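Local coordinates for protein methylxanthine N1-demethylase NdmA (PDB 6ICN) that catalyses the N1-demethylation of caffeine to theobromine and formaldehyde as a Rieske non-heme iron oxygenase of bacterial caffeine degradation, at residues A[32-37]-A[246-251]. Sequence-based numbering, arbitrary orientation.
Sequences RHFWHP and SMPFAI
Pro248 points the CD corner of its ring at one face of Phe34: CD stands 3.5 Å from the centroid of the Phe34 ring and only 13° off the ring normal, a CH-pi contact. Proline suits this place because its CD, next to the electron-withdrawing ring nitrogen, carries slightly polarised hydrogens that an aromatic face can receive. Because the peptide bond before Pro248 is cis, Met247 O lies next to CD and comes obliquely to the same benzene ring, 3.5 Å from Phe34 CE1. Phenylalanine offers the proline a broad flat face, and with CG anti to the carbonyl carbon (chi1 -67°) it is turned to present it. A serine at Phe34 would probably cost Pro248 its aromatic platform and open a gap between the two segments. Beside this pair, His36 and Phe249 meet edge against edge, neither covering the other's face, with His36 CE1 3.8 Å from Phe249 CD2 and the planes inclined at 33°. Histidine suits its place because, while its CE1-ND1 edge meets Phe249, NE2 is hydrogen-bonded to the backbone O of Leu31, which helps fix how the ring is turned. The backbone O of Pro248 accepts a hydrogen bond from Tyr335 OH. This buried contact joins strand 35-40 of the Rieske domain, and the chain leading into it, to the turn between antiparallel strands 239-246 and 250-257 of the catalytic domain, where helix 330-348 packs on Met247 and Phe249 and helix 179-186 also touches Phe249.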
ATOM      1  N   ARG A  32      -1.319 -19.810  34.620  1.00 16.85           N
ATOM      2  CA  ARG A  32       0.144 -19.774  34.655  1.00 18.92           C
ATOM      3  C   ARG A  32       0.734 -21.096  35.128  1.00 17.67           C
ATOM      4  O   ARG A  32       1.910 -21.362  34.876  1.00 17.69           O
ATOM      5  CB  ARG A  32       0.635 -18.633  35.563  1.00 19.04           C
ATOM      6  CG  ARG A  32       0.201 -17.236  35.107  1.00 21.22           C
ATOM      7  CD  ARG A  32       0.573 -16.145  36.114  1.00 24.56           C
ATOM      8  NE  ARG A  32       2.005 -16.117  36.408  1.00 26.45           N
ATOM      9  CZ  ARG A  32       2.879 -15.355  35.761  1.00 29.65           C
ATOM     10  NH1 ARG A  32       2.457 -14.549  34.790  1.00 27.19           N
ATOM     11  NH2 ARG A  32       4.168 -15.393  36.085  1.00 27.82           N
ATOM     12  N   HIS A  33      -0.064 -21.942  35.782  1.00 19.42           N
ATOM     13  CA  HIS A  33       0.447 -23.203  36.308  1.00 17.46           C
ATOM     14  C   HIS A  33       0.516 -24.316  35.280  1.00 17.91           C
ATOM     15  O   HIS A  33       1.070 -25.376  35.584  1.00 20.64           O
ATOM     16  CB  HIS A  33      -0.421 -23.639  37.505  1.00 21.31           C
ATOM     17  CG  HIS A  33      -0.237 -22.755  38.692  1.00 21.06           C
ATOM     18  ND1 HIS A  33       0.653 -23.051  39.701  1.00 20.19           N
ATOM     19  CD2 HIS A  33      -0.762 -21.543  38.996  1.00 23.47           C
ATOM     20  CE1 HIS A  33       0.648 -22.078  40.588  1.00 22.41           C
ATOM     21  NE2 HIS A  33      -0.205 -21.153  40.189  1.00 24.61           N
ATOM     22  N   PHE A  34      -0.024 -24.120  34.075  1.00 18.24           N
ATOM     23  CA  PHE A  34       0.010 -25.132  33.029  1.00 17.33           C
ATOM     24  C   PHE A  34       1.156 -24.872  32.057  1.00 17.54           C
ATOM     25  O   PHE A  34       1.684 -23.760  31.962  1.00 17.39           O
ATOM     26  CB  PHE A  34      -1.305 -25.156  32.253  1.00 17.30           C
ATOM     27  CG  PHE A  34      -2.478 -25.620  33.069  1.00 16.83           C
ATOM     28  CD1 PHE A  34      -2.659 -26.977  33.316  1.00 18.63           C
ATOM     29  CD2 PHE A  34      -3.403 -24.705  33.553  1.00 18.73           C
ATOM     30  CE1 PHE A  34      -3.745 -27.420  34.075  1.00 18.95           C
ATOM     31  CE2 PHE A  34      -4.491 -25.138  34.307  1.00 19.13           C
ATOM     32  CZ  PHE A  34      -4.655 -26.498  34.550  1.00 18.83           C
ATOM     33  N   TRP A  35       1.545 -25.930  31.356  1.00 15.96           N
ATOM     34  CA  TRP A  35       2.433 -25.808  30.200  1.00 15.66           C
ATOM     35  C   TRP A  35       1.652 -25.304  28.996  1.00 15.42           C
ATOM     36  O   TRP A  35       0.607 -25.864  28.648  1.00 18.67           O
ATOM     37  CB  TRP A  35       3.062 -27.161  29.866  1.00 17.12           C
ATOM     38  CG  TRP A  35       4.001 -27.688  30.930  1.00 16.14           C
ATOM     39  CD1 TRP A  35       3.661 -28.412  32.052  1.00 19.76           C
ATOM     40  CD2 TRP A  35       5.428 -27.535  30.971  1.00 18.04           C
ATOM     41  NE1 TRP A  35       4.794 -28.707  32.784  1.00 21.06           N
ATOM     42  CE2 TRP A  35       5.888 -28.185  32.139  1.00 21.82           C
ATOM     43  CE3 TRP A  35       6.360 -26.914  30.133  1.00 17.69           C
ATOM     44  CZ2 TRP A  35       7.239 -28.239  32.480  1.00 22.99           C
ATOM     45  CZ3 TRP A  35       7.703 -26.962  30.480  1.00 20.34           C
ATOM     46  CH2 TRP A  35       8.130 -27.636  31.635  1.00 20.73           C
ATOM     47  N   HIS A  36       2.190 -24.288  28.322  1.00 15.27           N
ATOM     48  CA  HIS A  36       1.592 -23.789  27.096  1.00 15.80           C
ATOM     49  C   HIS A  36       2.639 -23.761  25.991  1.00 15.70           C
ATOM     50  O   HIS A  36       3.783 -23.383  26.242  1.00 16.40           O
ATOM     51  CB  HIS A  36       1.037 -22.371  27.283  1.00 14.49           C
ATOM     52  CG  HIS A  36       0.015 -22.255  28.378  1.00 14.80           C
ATOM     53  ND1 HIS A  36      -1.289 -22.682  28.227  1.00 16.95           N
ATOM     54  CD2 HIS A  36       0.105 -21.739  29.626  1.00 17.80           C
ATOM     55  CE1 HIS A  36      -1.952 -22.455  29.351  1.00 15.97           C
ATOM     56  NE2 HIS A  36      -1.131 -21.881  30.216  1.00 16.48           N
ATOM     57  N   PRO A  37       2.256 -24.088  24.755  1.00 16.47           N
ATOM     58  CA  PRO A  37       3.198 -23.968  23.632  1.00 14.46           C
ATOM     59  C   PRO A  37       3.344 -22.504  23.265  1.00 17.87           C
ATOM     60  O   PRO A  37       2.374 -21.740  23.297  1.00 17.91           O
ATOM     61  CB  PRO A  37       2.506 -24.752  22.510  1.00 17.02           C
ATOM     62  CG  PRO A  37       1.012 -24.504  22.787  1.00 16.71           C
ATOM     63  CD  PRO A  37       0.882 -24.404  24.306  1.00 16.71           C
ATOM     64  N   SER A 246      -6.098 -32.754  27.065  1.00 18.01           N
ATOM     65  CA  SER A 246      -5.276 -32.348  28.207  1.00 18.25           C
ATOM     66  C   SER A 246      -5.666 -30.939  28.642  1.00 21.85           C
ATOM     67  O   SER A 246      -5.471 -29.974  27.898  1.00 20.06           O
ATOM     68  CB  SER A 246      -3.794 -32.413  27.846  1.00 18.24           C
ATOM     69  OG  SER A 246      -3.401 -33.743  27.550  1.00 19.85           O
ATOM     70  N   MET A 247      -6.222 -30.808  29.843  1.00 19.13           N
ATOM     71  CA  MET A 247      -6.716 -29.498  30.287  1.00 18.61           C
ATOM     72  C   MET A 247      -5.562 -28.546  30.484  1.00 20.04           C
ATOM     73  O   MET A 247      -4.514 -28.953  30.993  1.00 21.86           O
ATOM     74  CB  MET A 247      -7.538 -29.620  31.580  1.00 19.90           C
ATOM     75  CG  MET A 247      -8.815 -30.425  31.374  1.00 18.78           C
ATOM     76  SD  MET A 247     -10.023 -29.493  30.374  1.00 22.23           S
ATOM     77  CE  MET A 247     -10.512 -28.268  31.549  1.00 21.65           C
ATOM     78  N   PRO A 248      -5.748 -27.266  30.128  1.00 17.43           N
ATOM     79  CA  PRO A 248      -6.992 -26.634  29.661  1.00 17.22           C
ATOM     80  C   PRO A 248      -7.189 -26.485  28.157  1.00 20.74           C
ATOM     81  O   PRO A 248      -8.328 -26.283  27.754  1.00 18.98           O
ATOM     82  CB  PRO A 248      -6.912 -25.239  30.270  1.00 19.12           C
ATOM     83  CG  PRO A 248      -5.437 -24.947  30.334  1.00 21.24           C
ATOM     84  CD  PRO A 248      -4.739 -26.268  30.534  1.00 18.39           C
ATOM     85  N   PHE A 249      -6.138 -26.522  27.331  1.00 17.96           N
ATOM     86  CA  PHE A 249      -6.304 -26.044  25.959  1.00 18.00           C
ATOM     87  C   PHE A 249      -5.854 -27.006  24.869  1.00 21.61           C
ATOM     88  O   PHE A 249      -5.903 -26.636  23.687  1.00 24.24           O
ATOM     89  CB  PHE A 249      -5.561 -24.711  25.769  1.00 19.78           C
ATOM     90  CG  PHE A 249      -6.056 -23.603  26.656  1.00 15.55           C
ATOM     91  CD1 PHE A 249      -7.422 -23.371  26.830  1.00 16.60           C
ATOM     92  CD2 PHE A 249      -5.154 -22.790  27.316  1.00 15.76           C
ATOM     93  CE1 PHE A 249      -7.864 -22.355  27.673  1.00 16.74           C
ATOM     94  CE2 PHE A 249      -5.583 -21.763  28.157  1.00 18.45           C
ATOM     95  CZ  PHE A 249      -6.959 -21.550  28.336  1.00 18.20           C
ATOM     96  N   ALA A 250      -5.405 -28.203  25.203  1.00 18.20           N
ATOM     97  CA  ALA A 250      -4.882 -29.121  24.196  1.00 20.23           C
ATOM     98  C   ALA A 250      -5.912 -30.188  23.869  1.00 23.09           C
ATOM     99  O   ALA A 250      -6.535 -30.749  24.773  1.00 27.03           O
ATOM    100  CB  ALA A 250      -3.590 -29.774  24.676  1.00 21.87           C
ATOM    101  N   ILE A 251      -6.085 -30.475  22.579  1.00 18.13           N
ATOM    102  CA  ILE A 251      -7.018 -31.499  22.119  1.00 17.49           C
ATOM    103  C   ILE A 251      -6.290 -32.503  21.236  1.00 20.93           C
ATOM    104  O   ILE A 251      -5.706 -32.133  20.210  1.00 19.90           O
ATOM    105  CB  ILE A 251      -8.208 -30.895  21.361  1.00 19.43           C
ATOM    106  CG1 ILE A 251      -8.987 -29.938  22.273  1.00 20.86           C
ATOM    107  CG2 ILE A 251      -9.114 -31.989  20.791  1.00 21.50           C
ATOM    108  CD1 ILE A 251      -9.818 -28.960  21.483  1.00 23.22           C
TER